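Local coordinates for enterochelin esterase (PDB 3MGA), which probably hydrolyses the ester bonds of ferric enterobactin, an iron-loaded siderophore, which would help Salmonella release the iron it has taken up, at residues Glu13-Thr18 and Thr78-Trp83; Trp54-Gly59 and Gln126-Ala131; Ser140-Gly143 and His147-Ser150; Gln177-Ser180 and Asn185-Arg188; Glu181-Ser186 and Ser249-Cys254. One frame throughout, in Å; residues are numbered along the deposited sequence. Where two conformers were deposited one is given.

Contact 1 (Glu13-Thr18 and Thr78-Trp83); sequences EAWWRT and TDVWRW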
# COMPACT_ATOMS: atom_id res chain seq x y z
N GLU A 13 30.62 8.33 -20.15
CA GLU A 13 29.81 9.44 -19.65
C GLU A 13 28.61 9.68 -20.56
O GLU A 13 27.49 9.84 -20.08
CB GLU A 13 30.66 10.71 -19.54
CG GLU A 13 29.90 11.93 -19.00
CD GLU A 13 29.37 11.72 -17.59
OE1 GLU A 13 30.00 10.97 -16.81
OE2 GLU A 13 28.32 12.32 -17.25
N ALA A 14 28.86 9.69 -21.87
CA ALA A 14 27.82 9.90 -22.87
C ALA A 14 26.80 8.76 -22.87
O ALA A 14 25.63 8.96 -23.23
CB ALA A 14 28.43 10.07 -24.25
N TRP A 15 27.24 7.57 -22.49
CA TRP A 15 26.37 6.40 -22.44
C TRP A 15 25.41 6.50 -21.26
O TRP A 15 24.24 6.14 -21.38
CB TRP A 15 27.20 5.12 -22.37
CG TRP A 15 26.38 3.87 -22.39
CD1 TRP A 15 25.94 3.21 -23.49
CD2 TRP A 15 25.93 3.13 -21.25
NE1 TRP A 15 25.22 2.09 -23.11
CE2 TRP A 15 25.20 2.03 -21.74
CE3 TRP A 15 26.06 3.30 -19.87
CZ2 TRP A 15 24.61 1.09 -20.90
CZ3 TRP A 15 25.47 2.36 -19.03
CH2 TRP A 15 24.75 1.27 -19.55
N TRP A 16 25.90 6.98 -20.12
CA TRP A 16 25.05 7.15 -18.93
C TRP A 16 23.97 8.23 -19.13
O TRP A 16 22.91 8.17 -18.50
CB TRP A 16 25.87 7.46 -17.67
CG TRP A 16 26.56 6.26 -17.10
CD1 TRP A 16 27.90 6.01 -17.09
CD2 TRP A 16 25.94 5.13 -16.48
NE1 TRP A 16 28.15 4.80 -16.48
CE2 TRP A 16 26.96 4.24 -16.10
CE3 TRP A 16 24.61 4.80 -16.21
CZ2 TRP A 16 26.70 3.03 -15.46
CZ3 TRP A 16 24.35 3.59 -15.57
CH2 TRP A 16 25.38 2.73 -15.20
N ARG A 17 24.26 9.19 -20.00
CA ARG A 17 23.32 10.28 -20.32
C ARG A 17 22.02 9.77 -20.93
O ARG A 17 20.97 10.38 -20.76
CB ARG A 17 23.99 11.26 -21.29
CG ARG A 17 25.11 12.09 -20.69
CD ARG A 17 24.59 13.30 -19.92
NE ARG A 17 24.00 14.29 -20.83
CZ ARG A 17 23.56 15.50 -20.46
NH1 ARG A 17 23.63 15.89 -19.19
NH2 ARG A 17 23.04 16.32 -21.37
N THR A 18 22.09 8.65 -21.65
CA THR A 18 20.91 8.05 -22.29
C THR A 18 20.04 7.26 -21.31
O THR A 18 18.88 6.94 -21.61
CB THR A 18 21.32 7.11 -23.45
OG1 THR A 18 22.09 6.01 -22.94
CG2 THR A 18 22.12 7.86 -24.51
N THR A 78 33.92 -1.87 -16.65
CA THR A 78 33.20 -0.61 -16.42
C THR A 78 32.53 -0.52 -15.05
O THR A 78 32.47 -1.49 -14.31
CB THR A 78 32.08 -0.43 -17.47
OG1 THR A 78 31.18 -1.54 -17.40
CG2 THR A 78 32.66 -0.35 -18.87
N ASP A 79 32.03 0.68 -14.73
CA ASP A 79 31.32 0.93 -13.47
C ASP A 79 29.82 0.66 -13.63
O ASP A 79 29.01 1.17 -12.85
CB ASP A 79 31.55 2.37 -12.99
CG ASP A 79 30.94 3.41 -13.93
OD1 ASP A 79 30.36 3.04 -14.97
OD2 ASP A 79 31.04 4.62 -13.62
N VAL A 80 29.45 -0.13 -14.63
CA VAL A 80 28.06 -0.42 -14.90
C VAL A 80 27.64 -1.76 -14.31
O VAL A 80 28.26 -2.78 -14.59
CB VAL A 80 27.77 -0.50 -16.41
CG1 VAL A 80 26.29 -0.81 -16.65
CG2 VAL A 80 28.17 0.79 -17.11
N TRP A 81 26.60 -1.73 -13.49
CA TRP A 81 26.01 -2.93 -12.92
C TRP A 81 24.68 -3.09 -13.64
O TRP A 81 24.03 -2.11 -14.00
CB TRP A 81 25.81 -2.83 -11.41
CG TRP A 81 27.08 -2.84 -10.63
CD1 TRP A 81 27.95 -1.80 -10.46
CD2 TRP A 81 27.60 -3.92 -9.84
NE1 TRP A 81 28.99 -2.18 -9.64
CE2 TRP A 81 28.80 -3.47 -9.25
CE3 TRP A 81 27.18 -5.23 -9.59
CZ2 TRP A 81 29.57 -4.28 -8.42
CZ3 TRP A 81 27.95 -6.04 -8.77
CH2 TRP A 81 29.13 -5.56 -8.19
N ARG A 82 24.26 -4.33 -13.84
CA ARG A 82 23.06 -4.62 -14.59
C ARG A 82 22.36 -5.85 -14.06
O ARG A 82 22.97 -6.73 -13.46
CB ARG A 82 23.47 -4.86 -16.05
CG ARG A 82 22.36 -5.28 -17.01
CD ARG A 82 22.93 -5.60 -18.39
NE ARG A 82 23.89 -6.71 -18.34
CZ ARG A 82 24.60 -7.15 -19.38
NH1 ARG A 82 24.47 -6.59 -20.57
NH2 ARG A 82 25.44 -8.17 -19.21
N TRP A 83 21.05 -5.89 -14.28
CA TRP A 83 20.22 -7.01 -13.89
C TRP A 83 18.90 -6.87 -14.60
O TRP A 83 18.34 -5.78 -14.69
CB TRP A 83 20.02 -7.06 -12.37
CG TRP A 83 19.20 -8.23 -11.93
CD1 TRP A 83 19.65 -9.49 -11.65
CD2 TRP A 83 17.79 -8.24 -11.72
NE1 TRP A 83 18.60 -10.29 -11.28
CE2 TRP A 83 17.44 -9.55 -11.32
CE3 TRP A 83 16.78 -7.28 -11.84
CZ2 TRP A 83 16.12 -9.92 -11.03
CZ3 TRP A 83 15.47 -7.65 -11.55
CH2 TRP A 83 15.15 -8.95 -11.14

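Contact 2 (Trp54-Gly59 and Gln126-Ala131); sequences WVYITG and QLLPQA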
# COMPACT_ATOMS: atom_id res chain seq x y z
N TRP A 54 21.95 -5.61 -4.56
CA TRP A 54 20.67 -6.31 -4.55
C TRP A 54 19.56 -5.46 -5.15
O TRP A 54 19.50 -4.24 -4.95
CB TRP A 54 20.29 -6.77 -3.14
CG TRP A 54 21.37 -7.58 -2.43
CD1 TRP A 54 22.24 -7.11 -1.48
CD2 TRP A 54 21.70 -8.96 -2.63
NE1 TRP A 54 23.08 -8.12 -1.08
CE2 TRP A 54 22.77 -9.26 -1.76
CE3 TRP A 54 21.19 -9.97 -3.45
CZ2 TRP A 54 23.35 -10.53 -1.70
CZ3 TRP A 54 21.76 -11.23 -3.39
CH2 TRP A 54 22.83 -11.50 -2.52
N VAL A 55 18.70 -6.10 -5.93
CA VAL A 55 17.58 -5.43 -6.55
C VAL A 55 16.39 -5.93 -5.77
O VAL A 55 16.04 -7.10 -5.84
CB VAL A 55 17.50 -5.78 -8.05
CG1 VAL A 55 16.31 -5.08 -8.71
CG2 VAL A 55 18.82 -5.40 -8.74
N TYR A 56 15.80 -5.04 -4.97
CA TYR A 56 14.66 -5.40 -4.13
C TYR A 56 13.41 -4.78 -4.71
O TYR A 56 13.13 -3.61 -4.50
CB TYR A 56 14.90 -4.92 -2.70
CG TYR A 56 13.93 -5.46 -1.67
CD1 TYR A 56 14.20 -6.66 -1.00
CD2 TYR A 56 12.77 -4.76 -1.34
CE1 TYR A 56 13.32 -7.16 -0.04
CE2 TYR A 56 11.89 -5.25 -0.38
CZ TYR A 56 12.16 -6.45 0.26
OH TYR A 56 11.29 -6.94 1.22
N ILE A 57 12.66 -5.59 -5.47
CA ILE A 57 11.43 -5.16 -6.12
C ILE A 57 10.27 -5.80 -5.38
O ILE A 57 10.20 -7.02 -5.26
CB ILE A 57 11.41 -5.60 -7.60
CG1 ILE A 57 12.68 -5.15 -8.33
CG2 ILE A 57 10.18 -5.04 -8.30
CD1 ILE A 57 12.77 -5.60 -9.78
N THR A 58 9.35 -4.98 -4.88
CA THR A 58 8.20 -5.48 -4.13
C THR A 58 7.41 -6.52 -4.93
O THR A 58 7.02 -6.29 -6.07
CB THR A 58 7.25 -4.32 -3.72
OG1 THR A 58 7.98 -3.36 -2.96
CG2 THR A 58 6.07 -4.84 -2.89
N GLY A 59 7.19 -7.68 -4.31
CA GLY A 59 6.44 -8.76 -4.93
C GLY A 59 7.09 -9.44 -6.13
O GLY A 59 6.43 -10.19 -6.85
N GLN A 126 18.77 -7.13 7.58
CA GLN A 126 20.15 -6.67 7.75
C GLN A 126 20.67 -5.83 6.58
O GLN A 126 21.63 -5.08 6.73
CB GLN A 126 21.11 -7.85 8.04
CG GLN A 126 21.19 -8.28 9.53
CD GLN A 126 19.85 -8.71 10.13
OE1 GLN A 126 18.89 -8.97 9.43
NE2 GLN A 126 19.81 -8.80 11.46
N LEU A 127 20.03 -5.93 5.42
CA LEU A 127 20.46 -5.16 4.24
C LEU A 127 19.61 -3.92 3.94
O LEU A 127 20.16 -2.85 3.69
CB LEU A 127 20.51 -6.07 3.02
CG LEU A 127 21.54 -7.21 3.09
CD1 LEU A 127 21.40 -8.14 1.90
CD2 LEU A 127 22.95 -6.64 3.16
N LEU A 128 18.28 -4.05 3.98
CA LEU A 128 17.36 -2.93 3.67
C LEU A 128 17.68 -1.57 4.30
O LEU A 128 17.40 -0.54 3.70
CB LEU A 128 15.90 -3.31 3.96
CG LEU A 128 15.27 -4.33 3.00
CD1 LEU A 128 13.87 -4.71 3.45
CD2 LEU A 128 15.23 -3.78 1.57
N PRO A 129 18.26 -1.55 5.52
CA PRO A 129 18.60 -0.22 6.02
C PRO A 129 19.61 0.51 5.12
O PRO A 129 19.68 1.74 5.14
CB PRO A 129 19.19 -0.50 7.41
CG PRO A 129 18.54 -1.76 7.84
CD PRO A 129 18.35 -2.58 6.58
N GLN A 130 20.38 -0.26 4.34
CA GLN A 130 21.38 0.29 3.42
C GLN A 130 20.79 0.55 2.02
O GLN A 130 21.48 1.06 1.14
CB GLN A 130 22.56 -0.68 3.29
CG GLN A 130 23.31 -0.97 4.60
CD GLN A 130 24.47 -1.95 4.43
OE1 GLN A 130 24.56 -2.68 3.44
NE2 GLN A 130 25.37 -1.98 5.41
N ALA A 131 19.52 0.18 1.83
CA ALA A 131 18.84 0.36 0.55
C ALA A 131 18.68 1.82 0.15
O ALA A 131 18.55 2.69 0.99
CB ALA A 131 17.48 -0.32 0.59

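Contact 3 (Ser140-Gly143 and His147-Ser150); sequences SWRG and HAVS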
# COMPACT_ATOMS: atom_id res chain seq x y z
N SER A 140 10.77 9.07 -6.99
CA SER A 140 11.12 8.42 -5.74
C SER A 140 10.44 9.09 -4.54
O SER A 140 9.93 10.21 -4.64
CB SER A 140 12.63 8.48 -5.56
OG SER A 140 13.27 7.82 -6.65
N TRP A 141 10.42 8.39 -3.41
CA TRP A 141 9.83 8.90 -2.18
C TRP A 141 10.32 8.07 -0.99
O TRP A 141 11.10 7.12 -1.16
CB TRP A 141 8.30 8.86 -2.27
CG TRP A 141 7.72 7.47 -2.36
CD1 TRP A 141 7.19 6.74 -1.35
CD2 TRP A 141 7.62 6.66 -3.54
NE1 TRP A 141 6.76 5.52 -1.81
CE2 TRP A 141 7.01 5.45 -3.16
CE3 TRP A 141 7.99 6.84 -4.87
CZ2 TRP A 141 6.77 4.42 -4.06
CZ3 TRP A 141 7.75 5.82 -5.77
CH2 TRP A 141 7.14 4.63 -5.37
N ARG A 142 9.89 8.45 0.20
CA ARG A 142 10.24 7.74 1.42
C ARG A 142 9.25 6.60 1.55
O ARG A 142 8.05 6.83 1.65
CB ARG A 142 10.15 8.66 2.64
CG ARG A 142 11.08 9.87 2.59
CD ARG A 142 12.54 9.48 2.35
NE ARG A 142 13.03 8.47 3.29
CZ ARG A 142 14.27 7.98 3.29
NH1 ARG A 142 15.17 8.42 2.41
NH2 ARG A 142 14.63 7.07 4.19
N GLY A 143 9.75 5.37 1.54
CA GLY A 143 8.89 4.19 1.58
C GLY A 143 8.06 3.95 2.83
O GLY A 143 7.08 3.20 2.78
N HIS A 147 13.57 3.55 4.37
CA HIS A 147 14.48 3.78 3.24
C HIS A 147 13.70 4.37 2.06
O HIS A 147 12.48 4.28 2.00
CB HIS A 147 15.16 2.48 2.81
CG HIS A 147 14.22 1.42 2.32
ND1 HIS A 147 13.80 0.37 3.11
CD2 HIS A 147 13.60 1.26 1.13
CE1 HIS A 147 12.97 -0.40 2.42
NE2 HIS A 147 12.83 0.12 1.21
N ALA A 148 14.43 4.98 1.13
CA ALA A 148 13.83 5.56 -0.06
C ALA A 148 13.59 4.45 -1.10
O ALA A 148 14.29 3.45 -1.13
CB ALA A 148 14.72 6.65 -0.64
N VAL A 149 12.58 4.66 -1.94
CA VAL A 149 12.23 3.70 -2.99
C VAL A 149 11.97 4.44 -4.29
O VAL A 149 11.91 5.66 -4.31
CB VAL A 149 10.96 2.91 -2.62
CG1 VAL A 149 11.24 1.96 -1.48
CG2 VAL A 149 9.81 3.88 -2.28
N SER A 150 11.81 3.69 -5.38
CA SER A 150 11.55 4.27 -6.69
C SER A 150 10.37 3.57 -7.38
O SER A 150 10.04 2.45 -7.05
CB SER A 150 12.81 4.21 -7.54
OG SER A 150 13.84 4.93 -6.88

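Contact 4 (Gln177-Ser180 and Asn185-Arg188); sequences QWHS and NSRR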
# COMPACT_ATOMS: atom_id res chain seq x y z
N GLN A 177 -4.49 17.24 17.35
CA GLN A 177 -3.86 16.33 18.27
C GLN A 177 -5.00 15.66 19.01
O GLN A 177 -5.77 16.32 19.71
CB GLN A 177 -2.95 17.09 19.23
CG GLN A 177 -1.94 16.22 20.00
CD GLN A 177 -0.86 15.62 19.10
OE1 GLN A 177 -0.67 16.06 17.95
NE2 GLN A 177 -0.14 14.61 19.61
N TRP A 178 -5.15 14.35 18.81
CA TRP A 178 -6.21 13.60 19.47
C TRP A 178 -5.69 12.79 20.67
O TRP A 178 -4.98 11.80 20.51
CB TRP A 178 -6.96 12.71 18.46
CG TRP A 178 -7.81 11.67 19.11
CD1 TRP A 178 -8.65 11.84 20.16
CD2 TRP A 178 -7.95 10.31 18.70
NE1 TRP A 178 -9.27 10.66 20.47
CE2 TRP A 178 -8.86 9.70 19.59
CE3 TRP A 178 -7.38 9.54 17.69
CZ2 TRP A 178 -9.22 8.36 19.48
CZ3 TRP A 178 -7.73 8.21 17.58
CH2 TRP A 178 -8.65 7.63 18.48
N HIS A 179 -6.06 13.25 21.86
CA HIS A 179 -5.70 12.63 23.13
C HIS A 179 -6.81 11.65 23.51
O HIS A 179 -7.94 12.06 23.79
CB HIS A 179 -5.54 13.68 24.23
CG HIS A 179 -4.66 14.83 23.85
ND1 HIS A 179 -3.29 14.77 23.92
CD2 HIS A 179 -4.96 16.08 23.41
CE1 HIS A 179 -2.78 15.93 23.53
NE2 HIS A 179 -3.77 16.74 23.22
N SER A 180 -6.49 10.36 23.53
CA SER A 180 -7.47 9.32 23.83
C SER A 180 -7.41 8.83 25.27
O SER A 180 -6.36 8.41 25.75
CB SER A 180 -7.23 8.14 22.90
OG SER A 180 -8.10 7.08 23.21
N ASN A 185 -3.27 7.33 25.04
CA ASN A 185 -2.19 7.87 24.23
C ASN A 185 -2.67 9.03 23.36
O ASN A 185 -3.88 9.18 23.14
CB ASN A 185 -1.53 6.77 23.38
CG ASN A 185 -2.49 6.13 22.39
OD1 ASN A 185 -3.35 6.79 21.81
ND2 ASN A 185 -2.32 4.83 22.18
N SER A 186 -1.73 9.86 22.91
CA SER A 186 -2.02 11.02 22.05
C SER A 186 -1.57 10.70 20.63
O SER A 186 -0.68 9.87 20.43
CB SER A 186 -1.34 12.28 22.57
OG SER A 186 -1.82 12.61 23.86
N ARG A 187 -2.13 11.41 19.66
CA ARG A 187 -1.87 11.11 18.27
C ARG A 187 -2.35 12.20 17.33
O ARG A 187 -3.28 12.91 17.65
CB ARG A 187 -2.69 9.87 18.03
CG ARG A 187 -2.85 9.33 16.70
CD ARG A 187 -4.07 8.44 16.78
NE ARG A 187 -4.02 7.54 17.94
CZ ARG A 187 -3.60 6.27 17.91
NH1 ARG A 187 -3.21 5.70 16.77
NH2 ARG A 187 -3.60 5.56 19.03
N ARG A 188 -1.73 12.31 16.16
CA ARG A 188 -2.12 13.30 15.16
C ARG A 188 -3.20 12.74 14.26
O ARG A 188 -3.18 11.55 13.92
CB ARG A 188 -0.96 13.65 14.22
CG ARG A 188 0.22 14.36 14.83
CD ARG A 188 1.37 14.44 13.82
NE ARG A 188 1.90 13.12 13.47
CZ ARG A 188 2.86 12.90 12.56
NH1 ARG A 188 3.40 13.91 11.88
NH2 ARG A 188 3.27 11.66 12.32

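Contact 5 (Glu181-Ser186 and Ser249-Cys254); sequences ERLGNS and SQELPC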
# COMPACT_ATOMS: atom_id res chain seq x y z
N GLU A 181 -8.56 8.89 25.96
CA GLU A 181 -8.66 8.43 27.34
C GLU A 181 -8.79 6.91 27.31
O GLU A 181 -8.18 6.21 28.12
CB GLU A 181 -9.87 9.09 28.03
CG GLU A 181 -9.93 8.82 29.53
CD GLU A 181 -11.12 9.47 30.23
OE1 GLU A 181 -11.91 10.19 29.58
OE2 GLU A 181 -11.26 9.25 31.45
N ARG A 182 -9.59 6.41 26.37
CA ARG A 182 -9.79 4.97 26.16
C ARG A 182 -8.45 4.27 25.90
O ARG A 182 -8.13 3.27 26.53
CB ARG A 182 -10.73 4.79 24.96
CG ARG A 182 -10.84 3.41 24.30
CD ARG A 182 -11.66 2.44 25.04
NE ARG A 182 -13.03 2.90 25.22
CZ ARG A 182 -13.97 2.18 25.83
NH1 ARG A 182 -13.71 0.96 26.27
NH2 ARG A 182 -15.19 2.69 25.97
N LEU A 183 -7.67 4.81 24.97
CA LEU A 183 -6.37 4.22 24.61
C LEU A 183 -5.23 4.62 25.53
O LEU A 183 -4.28 3.85 25.71
CB LEU A 183 -6.00 4.57 23.17
CG LEU A 183 -6.96 3.99 22.14
CD1 LEU A 183 -6.66 4.54 20.75
CD2 LEU A 183 -6.89 2.45 22.17
N GLY A 184 -5.31 5.82 26.08
CA GLY A 184 -4.28 6.32 26.99
C GLY A 184 -3.06 6.82 26.25
O GLY A 184 -1.95 6.72 26.76
N ASN A 185 -3.27 7.33 25.04
CA ASN A 185 -2.19 7.87 24.23
C ASN A 185 -2.67 9.03 23.36
O ASN A 185 -3.88 9.18 23.14
CB ASN A 185 -1.53 6.77 23.38
CG ASN A 185 -2.49 6.13 22.39
OD1 ASN A 185 -3.35 6.79 21.81
ND2 ASN A 185 -2.32 4.83 22.18
N SER A 186 -1.73 9.86 22.91
CA SER A 186 -2.02 11.02 22.05
C SER A 186 -1.57 10.70 20.63
O SER A 186 -0.68 9.87 20.43
CB SER A 186 -1.34 12.28 22.57
OG SER A 186 -1.82 12.61 23.86
N SER A 249 0.65 -2.40 15.53
CA SER A 249 0.50 -3.85 15.62
C SER A 249 -0.41 -4.25 16.79
O SER A 249 -0.93 -5.37 16.81
CB SER A 249 1.88 -4.51 15.75
OG SER A 249 2.68 -4.21 14.62
N GLN A 250 -0.60 -3.35 17.75
CA GLN A 250 -1.47 -3.60 18.90
C GLN A 250 -2.89 -3.02 18.72
O GLN A 250 -3.86 -3.60 19.21
CB GLN A 250 -0.86 -2.98 20.17
CG GLN A 250 0.41 -3.65 20.67
CD GLN A 250 1.06 -2.91 21.85
OE1 GLN A 250 0.99 -1.67 21.96
NE2 GLN A 250 1.73 -3.66 22.72
N GLU A 251 -3.00 -1.89 18.03
CA GLU A 251 -4.29 -1.20 17.87
C GLU A 251 -5.11 -1.53 16.63
O GLU A 251 -6.33 -1.46 16.68
CB GLU A 251 -4.07 0.32 17.96
CG GLU A 251 -3.51 0.77 19.32
CD GLU A 251 -3.18 2.26 19.39
OE1 GLU A 251 -3.01 2.91 18.33
OE2 GLU A 251 -3.09 2.78 20.53
N LEU A 252 -4.45 -1.89 15.53
CA LEU A 252 -5.17 -2.20 14.29
C LEU A 252 -5.67 -3.64 14.14
O LEU A 252 -6.76 -3.85 13.59
CB LEU A 252 -4.34 -1.81 13.06
CG LEU A 252 -4.07 -0.32 12.82
CD1 LEU A 252 -3.34 -0.12 11.48
CD2 LEU A 252 -5.36 0.48 12.83
N PRO A 253 -4.90 -4.65 14.59
CA PRO A 253 -5.43 -6.00 14.37
C PRO A 253 -6.55 -6.43 15.31
O PRO A 253 -6.31 -7.10 16.33
CB PRO A 253 -4.19 -6.89 14.53
CG PRO A 253 -3.26 -6.14 15.31
CD PRO A 253 -3.50 -4.67 15.04
N CYS A 254 -7.77 -6.06 14.95
CA CYS A 254 -8.97 -6.41 15.70
C CYS A 254 -8.91 -5.99 17.17
O CYS A 254 -9.11 -6.81 18.06
CB CYS A 254 -9.25 -7.91 15.58
SG CYS A 254 -9.44 -8.49 13.87

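Contact 1 (Glu13-Thr18 and Thr78-Trp83)
Trp16 and Asp79 run antiparallel alongside one another, and the indole edge meets one carboxylate oxygen. Trp16 NE1 donates to Asp79 OD1 over 3.2 Å, with a bent N-H...O angle of 146°. The acceptor lies close to the indole plane and is approached on its syn side, while ring and carboxylate planes stand 69° apart. A chi1 of 65° folds the Asp79 carboxylate back over its own backbone, which brings it towards the helix although the CB bond does not aim there. Val80 points its two methyls at the indole pair. Val80 CG2 lies 3.7 Å from Trp15 CZ3, and Val80 CG1 3.9 Å from Trp15 CH2. The two indoles also brace one another, since Trp15 brings its edge over the middle of the Trp16 face, with CZ3 3.6 Å above that plane. The other carboxylate oxygen, Asp79 OD2, forms a salt bridge with Arg39, which also pairs with Glu13, so that one arginine ties helix and strand together. The short helix 13-17 thus lies against the sheet of the N-terminal region: Trp15 meets Trp37 edge-to-face, Trp16 touches Arg39, and strand 32-39 runs antiparallel beside strand 80-87.

Contact 2 (Trp54-Gly59 and Gln126-Ala131)
Leu128, Tyr56 and Leu127 contribute most of the area lost between strand 54-57 and the end of helix 117-127, with Trp54 close behind. Leu128 sets a methyl squarely over the Tyr56 ring: CD2 is 3.8 Å from the ring centroid and 9° off the normal, a well-centred CH-pi contact. The second methyl reaches further along the phenol, Leu128 CD1 lying 4.0 Å from Tyr56 CZ. The two side chains lie roughly perpendicular, and a chi1 of -168° holds the Tyr56 ring away from its own amide N, extending the phenol from the strand. Leu127 uses a single methyl on Trp54, with CD1 3.6 Å from Trp54 CD1 and 3.4 Å from NE1, at the pyrrole end of the indole. The helix gives way here to a 3-10 turn, bonded from Gln130 N to Leu127 O at 2.7 Å. The adjacent Leu127 and Leu128 meet Trp54 and Tyr56, which stand two residues apart on the strand. Trp124 also meets Tyr56 edge-to-face, and Phe106 does the same to Trp54. With methyls against aromatic rings and no polar pair between the segments, the contact probably rests on dispersion and the exclusion of water.

Contact 3 (Ser140-Gly143 and His147-Ser150)
Ser140-Gly143 and His147-Ser150 are the two arms of an antiparallel beta hairpin at the edge of a four-stranded sheet, where strand 140-142 is outermost. Trp141 and Val149 form the hydrogen-bonded pair: Val149 N gives to Trp141 O at 3.0 Å, and Trp141 N returns a bond to Val149 O at 3.2 Å. Gly143 N extends the ladder to His147 O over 3.0 Å. Trp141 and Val149 also share a face of the sheet, and Val149 CG2 stands over the indole, 3.6 Å from the centroid of its five-membered ring. That overlap depends on the Trp141 torsion (chi1 65°), which turns the ring back across the neighbouring strand. Arg142, bent at chi2 and chi3, curls round so that one guanidinium face covers the backbone between His147 and Ala148; NH2 comes within 3.4 Å of His147 CA. On the other face of the sheet Ser150 OG donates to Ser140 OG at 3.0 Å. Asp134 N also bonds to Ser150 OG, and Ser140 OG to Asn137 O, tying both hydroxyls to the preceding loop. Such an antiparallel edge hairpin is consistent with the E-set beta-sandwich assignment of the N-terminal region.

Contact 4 (Gln177-Ser180 and Asn185-Arg188)
His179 and Ser186 make the shortest side-chain link of the pair, ND1 to OG 2.6 Å, with the hydroxyl oxygen at the imidazole edge near the ring plane; either group could be the donor. Along the backbone, Trp178 N bonds to Arg187 O at 2.6 Å and Ser180 N to Asn185 O at 2.9 Å, whereas the return bonds from Arg187 N and Asn185 N are weak. Trp178 and Arg187 run alongside each other on one face, their ends in the same direction, with Arg187 CD 3.6 Å from Trp178 CE3 and the indole and guanidinium planes 42° apart. On the opposite face Gln177 folds at chi2 (68°), bringing OE1 to 3.7 Å from Arg188 CG. The two strands form the antiparallel hairpin that opens the mixed sheet of the alpha/beta-hydrolase region, strand 174-180 being one of its two edge strands. Within the second strand, Arg187 NH2 donates to Asn185 OD1 at 3.1 Å. Further out, Glu251 pairs with Arg187 and takes a bond from Asn185 ND2, while Arg187 NH1 bonds to Asp241 O. Arg188 forms salt bridges with Glu215 and Asp241. Glu265 OE1, on the helix 256-273 that packs against Trp178, is hydrogen-bonded to Ser180 OG.

Contact 5 (Glu181-Ser186 and Ser249-Cys254)
Asn185 and Glu251 extend towards one another from their two segments and meet through their polar ends. The one hydrogen bond between the segments runs from Asn185 ND2 to Glu251 OE2, 2.7 Å long with an N-H...O angle of 144°. The oxygen lies close to the amide plane and is met nearly along its C-O axis; amide and carboxylate planes are 56° apart. Glu251 reaches across with an extended chain (chi2 175°), and its other oxygen, OE1, forms a salt bridge with Arg187. The buried carboxylate is therefore held at both oxygens, which would favour its ionised form. Van der Waals contact is slight: Leu183 CD1 lies 4.0 Å from Glu251 OE2, a methyl beside the carboxylate. Backbone shape matters too, as Gly184, with its positive phi, and Asn185 both face Ser180 in a G1 beta bulge where the hairpin connection enters strand 185-193. Outside the pair, Leu183 also rests on Asp257 and Ala261. The connection thus lies beside helix 256-273, while the bond from Asn185 joins the start of strand 185-193 to the last part of helix 245-251.

How the contacts relate
The contacts fall into two groups, one in the N-terminal region and one in the esterase region. Contacts 1, 2 and 3 make up the first: Trp83 packs on Val55 and Ile57, bringing the sheets of contacts 1 and 2 together, and contacts 2 and 3, centres 11 Å apart, share a sheet and touch through His147. Contacts 4 and 5, centres 10 Å apart, share Asn185 and Ser186 and are joined by the Arg187-Glu251 salt bridge. Between the groups, contacts 3 and 4 have nearest atoms about 12 Å apart. A bound di(hydroxyethyl)ether lies about 4 Å from the side chain of Trp141 in contact 3. A probable nucleophile elbow with Gly287, Ser289 and Gly291 lies outside all five.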